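Local coordinates for protein histone-lysine N-methyltransferase SETMAR (Homo sapiens, PDB 3BO5) that dimethylates a lysine of histone H3 using S-adenosylmethionine, through the methyltransferase region described here, and as a transposase fusion acts in DNA double-strand break repair, at residues N216-V222 against L231-K237; T41-V45 against V228-A232; N210-E214 against C276-T282. The protein carries 2 engineered substitutions. The contacts are given in a common frame with arbitrary orientation. Numbering follows the deposited sequence.

Interaction 1 (N216-V222 against L231-K237); sequences NLLMIPV and LALFAAK
Five backbone hydrogen bonds join 216-222 to 231-237. Ala236 N donates to Asn216 O at 2.8 Å. Leu218 N donates to Phe234 O and Phe234 N to Leu218 O, both at 2.9 Å. Ile220 N reaches Ala232 O at 2.8 Å, and Ala232 N returns to Ile220 O at 3.0 Å. The strands 217-222 and 231-235 are antiparallel, with axes 4.4 Å apart at closest and directions 147° apart. Non-hydrogen-bonded pairs alternate with these: Leu217–Ala235, whose side chains diverge, Met219–Leu233 and Pro221–Leu231. Asn216 ND2 is hydrogen-bonded to Glu244 O and Glu243 OE2, and its OD1 to Ser246 N. On one face Met219, chi1 and chi2 t and chi3 m, sets SD 3.9 Å from Leu231 CB and CB 3.8 Å from Leu233 CD2. Ile181 and Tyr155 pack there too. Leu217, m then t, puts CD1 3.8 Å from Leu233 CB. On the other face Phe234, chi1 m, lies with CD2 3.9 Å from Ile220 CG1. Val222 CG2 sits 3.8 Å from Ala232 CB and approaches the ring edge, 4.3 Å from Phe234 CE2. Strand 151-160 pairs with 230-235. This is a twisted antiparallel beta hairpin in the SET-domain core.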
loop_
_atom_site.group_PDB
_atom_site.type_symbol
_atom_site.label_atom_id
_atom_site.label_comp_id
_atom_site.label_asym_id
_atom_site.label_seq_id
_atom_site.Cartn_x
_atom_site.Cartn_y
_atom_site.Cartn_z
ATOM N N ASN A 216 -0.976 6.107 -11.003
ATOM C CA ASN A 216 -1.986 7.012 -10.431
ATOM C C ASN A 216 -2.121 6.932 -8.932
ATOM O O ASN A 216 -2.982 7.607 -8.368
ATOM C CB ASN A 216 -3.366 6.815 -11.094
ATOM C CG ASN A 216 -3.871 5.404 -11.061
ATOM O OD1 ASN A 216 -3.345 4.538 -10.316
ATOM N ND2 ASN A 216 -4.920 5.109 -11.894
ATOM N N LEU A 217 -1.292 6.085 -8.322
ATOM C CA LEU A 217 -1.228 6.032 -6.842
ATOM C C LEU A 217 0.175 6.446 -6.386
ATOM O O LEU A 217 1.191 6.171 -7.063
ATOM C CB LEU A 217 -1.451 4.627 -6.328
ATOM C CG LEU A 217 -2.778 4.038 -6.732
ATOM C CD1 LEU A 217 -2.851 2.585 -6.259
ATOM C CD2 LEU A 217 -3.990 4.885 -6.257
ATOM N N LEU A 218 0.193 7.027 -5.189
ATOM C CA LEU A 218 1.392 7.303 -4.443
ATOM C C LEU A 218 1.400 6.526 -3.125
ATOM O O LEU A 218 0.444 6.618 -2.399
ATOM C CB LEU A 218 1.515 8.826 -4.097
ATOM C CG LEU A 218 2.720 9.242 -3.282
ATOM C CD1 LEU A 218 4.053 8.939 -3.964
ATOM C CD2 LEU A 218 2.609 10.791 -2.918
ATOM N N MET A 219 2.502 5.818 -2.807
ATOM C CA MET A 219 2.589 5.074 -1.568
ATOM C C MET A 219 3.282 5.914 -0.472
ATOM O O MET A 219 4.365 6.476 -0.698
ATOM C CB MET A 219 3.457 3.836 -1.803
ATOM C CG MET A 219 3.434 2.925 -0.518
ATOM S SD MET A 219 4.484 1.495 -0.839
ATOM C CE MET A 219 3.324 0.461 -1.760
ATOM N N ILE A 220 2.630 6.023 0.689
ATOM C CA ILE A 220 3.145 6.755 1.810
ATOM C C ILE A 220 3.221 5.814 3.006
ATOM O O ILE A 220 2.229 5.175 3.305
ATOM C CB ILE A 220 2.089 7.873 2.194
ATOM C CG1 ILE A 220 1.931 8.855 1.039
ATOM C CG2 ILE A 220 2.578 8.706 3.377
ATOM C CD1 ILE A 220 3.221 9.332 0.524
ATOM N N PRO A 221 4.397 5.726 3.699
ATOM C CA PRO A 221 4.390 4.939 4.975
ATOM C C PRO A 221 3.580 5.689 6.012
ATOM O O PRO A 221 3.815 6.877 6.255
ATOM C CB PRO A 221 5.891 4.896 5.370
ATOM C CG PRO A 221 6.673 5.343 4.117
ATOM C CD PRO A 221 5.722 6.257 3.353
ATOM N N VAL A 222 2.553 5.022 6.549
ATOM C CA VAL A 222 1.693 5.666 7.521
ATOM C C VAL A 222 1.733 4.828 8.802
ATOM O O VAL A 222 1.387 3.646 8.772
ATOM C CB VAL A 222 0.254 5.778 6.991
ATOM C CG1 VAL A 222 -0.644 6.301 8.122
ATOM C CG2 VAL A 222 0.207 6.741 5.781
ATOM N N LEU A 231 1.590 0.681 4.357
ATOM C CA LEU A 231 2.080 1.152 3.056
ATOM C C LEU A 231 0.837 1.592 2.329
ATOM O O LEU A 231 0.143 0.815 1.705
ATOM C CB LEU A 231 2.768 -0.001 2.299
ATOM C CG LEU A 231 3.999 -0.570 3.029
ATOM C CD1 LEU A 231 4.724 -1.518 2.054
ATOM C CD2 LEU A 231 4.897 0.469 3.654
ATOM N N ALA A 232 0.541 2.871 2.512
ATOM C CA ALA A 232 -0.809 3.371 2.151
ATOM C C ALA A 232 -0.773 3.989 0.779
ATOM O O ALA A 232 0.036 4.890 0.568
ATOM C CB ALA A 232 -1.216 4.405 3.197
ATOM N N LEU A 233 -1.653 3.563 -0.132
ATOM C CA LEU A 233 -1.629 4.108 -1.529
ATOM C C LEU A 233 -2.791 5.090 -1.577
ATOM O O LEU A 233 -3.927 4.765 -1.193
ATOM C CB LEU A 233 -1.907 3.028 -2.580
ATOM C CG LEU A 233 -0.626 2.177 -2.577
ATOM C CD1 LEU A 233 -0.744 0.725 -2.241
ATOM C CD2 LEU A 233 0.356 2.584 -3.629
ATOM N N PHE A 234 -2.415 6.318 -1.984
ATOM C CA PHE A 234 -3.412 7.405 -2.190
ATOM C C PHE A 234 -3.489 7.766 -3.637
ATOM O O PHE A 234 -2.506 7.648 -4.375
ATOM C CB PHE A 234 -2.996 8.666 -1.385
ATOM C CG PHE A 234 -3.020 8.480 0.118
ATOM C CD1 PHE A 234 -4.120 8.858 0.852
ATOM C CD2 PHE A 234 -1.889 7.978 0.757
ATOM C CE1 PHE A 234 -4.118 8.702 2.245
ATOM C CE2 PHE A 234 -1.902 7.752 2.141
ATOM C CZ PHE A 234 -2.971 8.113 2.874
ATOM N N ALA A 235 -4.674 8.215 -4.069
ATOM C CA ALA A 235 -4.773 8.637 -5.469
ATOM C C ALA A 235 -3.931 9.879 -5.704
ATOM O O ALA A 235 -4.099 10.874 -4.985
ATOM C CB ALA A 235 -6.260 8.933 -5.797
ATOM N N ALA A 236 -3.061 9.820 -6.729
ATOM C CA ALA A 236 -2.158 10.933 -7.042
ATOM C C ALA A 236 -2.866 11.971 -7.964
ATOM O O ALA A 236 -2.364 13.104 -8.210
ATOM C CB ALA A 236 -0.934 10.420 -7.712
ATOM N N LYS A 237 -3.975 11.533 -8.510
ATOM C CA LYS A 237 -4.784 12.317 -9.473
ATOM C C LYS A 237 -6.217 11.806 -9.401
ATOM O O LYS A 237 -6.456 10.765 -8.796
ATOM C CB LYS A 237 -4.223 12.218 -10.900
ATOM C CG LYS A 237 -4.010 10.806 -11.392
ATOM C CD LYS A 237 -2.963 10.787 -12.558
ATOM C CE LYS A 237 -1.492 10.577 -12.112
ATOM N NZ LYS A 237 -0.604 10.769 -13.348
#

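Interaction 2 (T41-V45 against V228-A232); sequences TPDHV and VPKLA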
loop_
_atom_site.group_PDB
_atom_site.type_symbol
_atom_site.label_atom_id
_atom_site.label_comp_id
_atom_site.label_asym_id
_atom_site.label_seq_id
_atom_site.Cartn_x
_atom_site.Cartn_y
_atom_site.Cartn_z
ATOM N N THR A 41 -5.626 -11.162 3.779
ATOM C CA THR A 41 -5.603 -10.447 5.033
ATOM C C THR A 41 -5.785 -8.993 4.745
ATOM O O THR A 41 -5.196 -8.483 3.770
ATOM C CB THR A 41 -4.267 -10.653 5.778
ATOM O OG1 THR A 41 -4.284 -9.882 6.990
ATOM C CG2 THR A 41 -3.005 -10.208 4.955
ATOM N N PRO A 42 -6.625 -8.323 5.550
ATOM C CA PRO A 42 -6.756 -6.895 5.351
ATOM C C PRO A 42 -5.627 -6.123 5.952
ATOM O O PRO A 42 -5.502 -4.865 5.727
ATOM C CB PRO A 42 -8.099 -6.581 6.067
ATOM C CG PRO A 42 -8.105 -7.587 7.232
ATOM C CD PRO A 42 -7.446 -8.849 6.661
ATOM N N ASP A 43 -4.758 -6.796 6.751
ATOM C CA ASP A 43 -3.766 -6.074 7.489
ATOM C C ASP A 43 -2.446 -6.830 7.475
ATOM O O ASP A 43 -2.436 -8.024 7.254
ATOM C CB ASP A 43 -4.132 -5.896 8.959
ATOM C CG ASP A 43 -5.161 -4.808 9.130
ATOM O OD1 ASP A 43 -4.786 -3.640 8.992
ATOM O OD2 ASP A 43 -6.305 -5.189 9.444
ATOM N N HIS A 44 -1.363 -6.140 7.746
ATOM C CA HIS A 44 -0.052 -6.850 7.867
ATOM C C HIS A 44 -0.182 -7.971 8.929
ATOM O O HIS A 44 -0.933 -7.875 9.948
ATOM C CB HIS A 44 1.036 -5.977 8.422
ATOM C CG HIS A 44 1.514 -4.868 7.538
ATOM N ND1 HIS A 44 1.603 -4.970 6.159
ATOM C CD2 HIS A 44 2.000 -3.640 7.875
ATOM C CE1 HIS A 44 2.132 -3.844 5.695
ATOM N NE2 HIS A 44 2.367 -3.026 6.708
ATOM N N VAL A 45 0.593 -9.035 8.701
ATOM C CA VAL A 45 0.688 -10.123 9.662
ATOM C C VAL A 45 2.174 -10.370 9.891
ATOM O O VAL A 45 3.025 -9.951 9.110
ATOM C CB VAL A 45 0.046 -11.405 9.139
ATOM C CG1 VAL A 45 -1.461 -11.176 8.815
ATOM C CG2 VAL A 45 0.784 -11.932 7.880
ATOM N N VAL A 228 5.768 -0.610 12.689
ATOM C CA VAL A 228 5.708 -1.170 11.330
ATOM C C VAL A 228 4.683 -0.306 10.539
ATOM O O VAL A 228 3.467 -0.298 10.882
ATOM C CB VAL A 228 5.239 -2.581 11.303
ATOM C CG1 VAL A 228 5.354 -3.086 9.812
ATOM C CG2 VAL A 228 6.263 -3.415 12.145
ATOM N N PRO A 229 5.165 0.404 9.535
ATOM C CA PRO A 229 4.225 1.294 8.855
ATOM C C PRO A 229 3.251 0.592 7.939
ATOM O O PRO A 229 3.525 -0.485 7.406
ATOM C CB PRO A 229 5.126 2.161 7.968
ATOM C CG PRO A 229 6.201 1.201 7.546
ATOM C CD PRO A 229 6.514 0.522 8.952
ATOM N N LYS A 230 2.064 1.171 7.798
ATOM C CA LYS A 230 1.188 0.787 6.750
ATOM C C LYS A 230 1.702 1.426 5.455
ATOM O O LYS A 230 2.238 2.532 5.466
ATOM C CB LYS A 230 -0.185 1.401 7.071
ATOM C CG LYS A 230 -0.699 1.016 8.418
ATOM C CD LYS A 230 -0.677 -0.500 8.677
ATOM C CE LYS A 230 -1.386 -0.782 10.020
ATOM N NZ LYS A 230 -1.029 -2.239 10.392
ATOM N N LEU A 231 1.590 0.681 4.357
ATOM C CA LEU A 231 2.080 1.152 3.056
ATOM C C LEU A 231 0.837 1.592 2.329
ATOM O O LEU A 231 0.143 0.815 1.705
ATOM C CB LEU A 231 2.768 -0.001 2.299
ATOM C CG LEU A 231 3.999 -0.570 3.029
ATOM C CD1 LEU A 231 4.724 -1.518 2.054
ATOM C CD2 LEU A 231 4.897 0.469 3.654
ATOM N N ALA A 232 0.541 2.871 2.512
ATOM C CA ALA A 232 -0.809 3.371 2.151
ATOM C C ALA A 232 -0.773 3.989 0.779
ATOM O O ALA A 232 0.036 4.890 0.568
ATOM C CB ALA A 232 -1.216 4.405 3.197
HETATM O O HOH W 1 -2.203 -3.360 8.060
HETATM O O HOH W 2 -3.867 -2.668 11.388
#
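Val228 starts the second segment, just ahead of strand 230-235. Its CG1 rests 3.9 Å from His44 CD2, an apolar approach to the imidazole. Side chains of strand 193-199 also touch here: Thr195 on Val228, Val197 on His44.

Pro229 gives the one direct hydrogen bond between the segments. His44 NE2 donates to Pro229 O at 2.9 Å, and the carbonyl lies at the ring edge, near the ring plane. The bond therefore runs from a side chain to the backbone. Pro229 points away from the loop, and its side chain touches Pro221 and Arg223. The far side of the imidazole is used as well, since His44 ND1 has a weak hydrogen bond with Gly157 N.

Lys230 opens the strand. Its side chain starts off sideways, and its NZ ends 4.2 Å from Asp43 OD1, beyond a salt bridge. Two waters fill the gap. The first takes a bond from Lys230 NZ at 2.8 Å, gives one to Asp43 OD1 at 2.8 Å and accepts from His44 N at 2.9 Å. The second links Lys230 NZ, 3.0 Å away, to Asp43 OD1, 2.7 Å away. In the loop, Thr41 OG1 donates to Asp43 O at 2.6 Å.

Leu231 only brushes the histidine, with its N 4.5 Å from His44 NE2. It pairs through its backbone with Tyr155 of strand 151-160, and the same strand is met by Val45.

The result is a buried domain junction: a loop of the pre-SET region is docked, by one histidine and a hydrated charge pair, on a central beta strand of the SET domain.

Interaction 3 (N210-E214 against C276-T282); sequences NHSCE and CGAKSCT. With ZN (zinc ion), chain E; SAH (S-adenosyl-L-homocysteine), chain F.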
loop_
_atom_site.group_PDB
_atom_site.type_symbol
_atom_site.label_atom_id
_atom_site.label_comp_id
_atom_site.label_asym_id
_atom_site.label_seq_id
_atom_site.Cartn_x
_atom_site.Cartn_y
_atom_site.Cartn_z
ATOM N N ASN A 210 -0.653 -3.336 -10.461
ATOM C CA ASN A 210 0.467 -3.355 -11.408
ATOM C C ASN A 210 1.320 -2.096 -11.347
ATOM O O ASN A 210 0.944 -1.064 -10.755
ATOM C CB ASN A 210 -0.086 -3.657 -12.820
ATOM C CG ASN A 210 -0.515 -5.081 -12.936
ATOM O OD1 ASN A 210 0.175 -5.982 -12.471
ATOM N ND2 ASN A 210 -1.655 -5.311 -13.603
ATOM N N HIS A 211 2.531 -2.187 -11.933
ATOM C CA HIS A 211 3.382 -1.032 -12.000
ATOM C C HIS A 211 2.993 -0.148 -13.182
ATOM O O HIS A 211 2.605 -0.583 -14.223
ATOM C CB HIS A 211 4.792 -1.564 -12.400
ATOM C CG HIS A 211 5.724 -0.486 -12.785
ATOM N ND1 HIS A 211 6.282 0.376 -11.860
ATOM C CD2 HIS A 211 6.186 -0.098 -14.005
ATOM C CE1 HIS A 211 7.045 1.261 -12.502
ATOM N NE2 HIS A 211 6.970 1.008 -13.811
ATOM N N SER A 212 3.184 1.132 -12.998
ATOM C CA SER A 212 3.167 2.017 -14.117
ATOM C C SER A 212 4.289 3.006 -13.994
ATOM O O SER A 212 4.569 3.432 -12.892
ATOM C CB SER A 212 1.849 2.769 -14.144
ATOM O OG SER A 212 1.936 3.748 -15.228
ATOM N N CYS A 213 4.884 3.409 -15.142
ATOM C CA CYS A 213 5.887 4.449 -15.156
ATOM C C CYS A 213 5.272 5.826 -14.893
ATOM O O CYS A 213 5.989 6.781 -14.620
ATOM C CB CYS A 213 6.545 4.376 -16.564
ATOM S SG CYS A 213 7.541 2.872 -16.681
ATOM N N GLU A 214 3.949 5.897 -15.073
ATOM C CA GLU A 214 3.195 7.121 -14.798
ATOM C C GLU A 214 1.978 6.671 -14.038
ATOM O O GLU A 214 0.867 6.668 -14.542
ATOM C CB GLU A 214 2.771 7.826 -16.086
ATOM C CG GLU A 214 3.889 8.496 -16.800
ATOM C CD GLU A 214 3.436 9.152 -18.114
ATOM O OE1 GLU A 214 2.198 9.375 -18.309
ATOM O OE2 GLU A 214 4.347 9.421 -18.938
ATOM N N CYS A 276 3.226 -0.810 -19.302
ATOM C CA CYS A 276 2.316 0.099 -18.633
ATOM C C CYS A 276 1.654 1.014 -19.627
ATOM O O CYS A 276 0.581 1.502 -19.302
ATOM C CB CYS A 276 3.035 0.895 -17.529
ATOM S SG CYS A 276 4.063 2.275 -18.106
ATOM N N GLY A 277 2.251 1.260 -20.806
ATOM C CA GLY A 277 1.564 2.144 -21.838
ATOM C C GLY A 277 1.742 3.617 -21.664
ATOM O O GLY A 277 1.241 4.437 -22.466
ATOM N N ALA A 278 2.450 4.018 -20.620
ATOM C CA ALA A 278 2.701 5.441 -20.400
ATOM C C ALA A 278 3.646 6.027 -21.457
ATOM O O ALA A 278 4.600 5.355 -21.918
ATOM C CB ALA A 278 3.256 5.662 -18.969
ATOM N N LYS A 279 3.440 7.294 -21.834
ATOM C CA LYS A 279 4.384 7.942 -22.758
ATOM C C LYS A 279 5.834 7.944 -22.262
ATOM O O LYS A 279 6.757 7.797 -23.062
ATOM C CB LYS A 279 3.875 9.362 -23.097
ATOM C CG LYS A 279 2.461 9.308 -23.681
ATOM C CD LYS A 279 2.371 9.047 -25.212
ATOM C CE LYS A 279 1.437 7.850 -25.631
ATOM N NZ LYS A 279 -0.041 7.900 -25.418
ATOM N N SER A 280 6.046 8.146 -20.960
ATOM C CA SER A 280 7.404 8.125 -20.436
ATOM C C SER A 280 7.857 6.708 -20.064
ATOM O O SER A 280 8.836 6.566 -19.328
ATOM C CB SER A 280 7.541 9.039 -19.218
ATOM O OG SER A 280 6.766 8.580 -18.128
ATOM N N CYS A 281 7.151 5.672 -20.548
ATOM C CA CYS A 281 7.591 4.281 -20.199
ATOM C C CYS A 281 9.078 4.063 -20.439
ATOM O O CYS A 281 9.627 4.527 -21.466
ATOM C CB CYS A 281 6.796 3.231 -20.929
ATOM S SG CYS A 281 7.083 1.516 -20.319
ATOM N N THR A 282 9.751 3.400 -19.499
ATOM C CA THR A 282 11.185 3.135 -19.642
ATOM C C THR A 282 11.392 1.793 -20.333
ATOM O O THR A 282 12.558 1.428 -20.634
ATOM C CB THR A 282 11.797 3.009 -18.273
ATOM O OG1 THR A 282 11.154 1.914 -17.593
ATOM C CG2 THR A 282 11.611 4.286 -17.497
HETATM ZN ZN ZN E . 6.216 1.479 -18.180
HETATM N N SAH F . -0.094 -8.972 -12.369
HETATM C CA SAH F . 0.064 -9.526 -10.986
HETATM C CB SAH F . -0.235 -8.472 -9.893
HETATM C CG SAH F . 0.993 -7.560 -9.720
HETATM S SD SAH F . 2.398 -8.453 -8.993
HETATM C C SAH F . -0.844 -10.770 -10.852
HETATM O O SAH F . -1.400 -11.248 -11.837
HETATM O OXT SAH F . -0.996 -11.262 -9.687
HETATM C "C5'" SAH F . 3.705 -7.964 -10.136
HETATM C "C4'" SAH F . 3.714 -8.728 -11.458
HETATM O "O4'" SAH F . 2.696 -8.248 -12.341
HETATM C "C3'" SAH F . 4.982 -8.545 -12.239
HETATM O "O3'" SAH F . 6.004 -9.478 -11.791
HETATM C "C2'" SAH F . 4.570 -8.799 -13.660
HETATM O "O2'" SAH F . 4.277 -10.188 -13.898
HETATM C "C1'" SAH F . 3.216 -8.118 -13.678
HETATM N N9 SAH F . 3.304 -6.666 -13.936
HETATM C C8 SAH F . 2.965 -5.620 -13.083
HETATM N N7 SAH F . 3.106 -4.482 -13.735
HETATM C C5 SAH F . 3.490 -4.741 -15.002
HETATM C C6 SAH F . 3.807 -3.875 -16.069
HETATM N N6 SAH F . 3.686 -2.546 -16.070
HETATM N N1 SAH F . 4.236 -4.517 -17.227
HETATM C C2 SAH F . 4.341 -5.871 -17.309
HETATM N N3 SAH F . 4.019 -6.756 -16.301
HETATM C C4 SAH F . 3.664 -6.120 -15.149
HETATM O O HOH W 3 0.050 3.103 -17.102
HETATM O O HOH W 4 1.298 8.796 -20.686
#
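Cys213 has the largest area, 82 Å², buried by the contact. Its SG binds the zinc at 2.4 Å, and Cys276 SG and Cys281 SG bind the same ion at 2.3 Å each. Cys274 supplies the fourth sulfur. Cys213 N donates to Cys276 SG at 3.3 Å, and Thr282 N makes a weak bond to Cys213 SG at 3.6 Å. His211 NE2 donates to Cys213 SG at 3.5 Å. His211 ND1 is hydrogen-bonded to Tyr249 N, and the two rings meet edge-to-face.

Glu214 is next. Its OE2 accepts from Ser280 N at 2.9 Å and from Ser280 OG at 2.7 Å. Ser280 lies in the type I turn from Ala278 to Cys281, closed by Cys281 N to Ala278 O at 2.9 Å. Glu214 N donates to Ser212 OG at 2.9 Å, an ST turn.

Cys276 points toward 210-214: its CB is 3.6 Å from both His211 O and Ser212 CA. Beside it lies the adenine of S-adenosylhomocysteine. His211 N donates to SAH N7 at 3.0 Å, and SAH N6 donates to His211 O at 2.9 Å. Here a SET-domain cysteine and three post-SET cysteines form the Cys4 zinc site that borders the cofactor pocket.

Overall arrangement
From the N terminus, the first segment reached is the loop 41-45, in the pre-SET region. Interaction 2 closes a very long loop from there to 228-232. Within that span lies 210-214, whose partner is 276-282, so interactions 2 and 3 cross along the sequence. Interaction 1 closes a short hairpin between the two ends of interaction 3. Interactions 1 and 2 share Leu231 and Ala232, and Val222 N probably hydrogen-bonds Lys230 O at 2.7 Å. Interaction 3 adjoins interaction 1 in sequence, but their centres are about 17 Å apart. Interaction 2 ties the pre-SET loop and interaction 3 the post-SET zinc segment to the SET domain, where interaction 1 lies wholly.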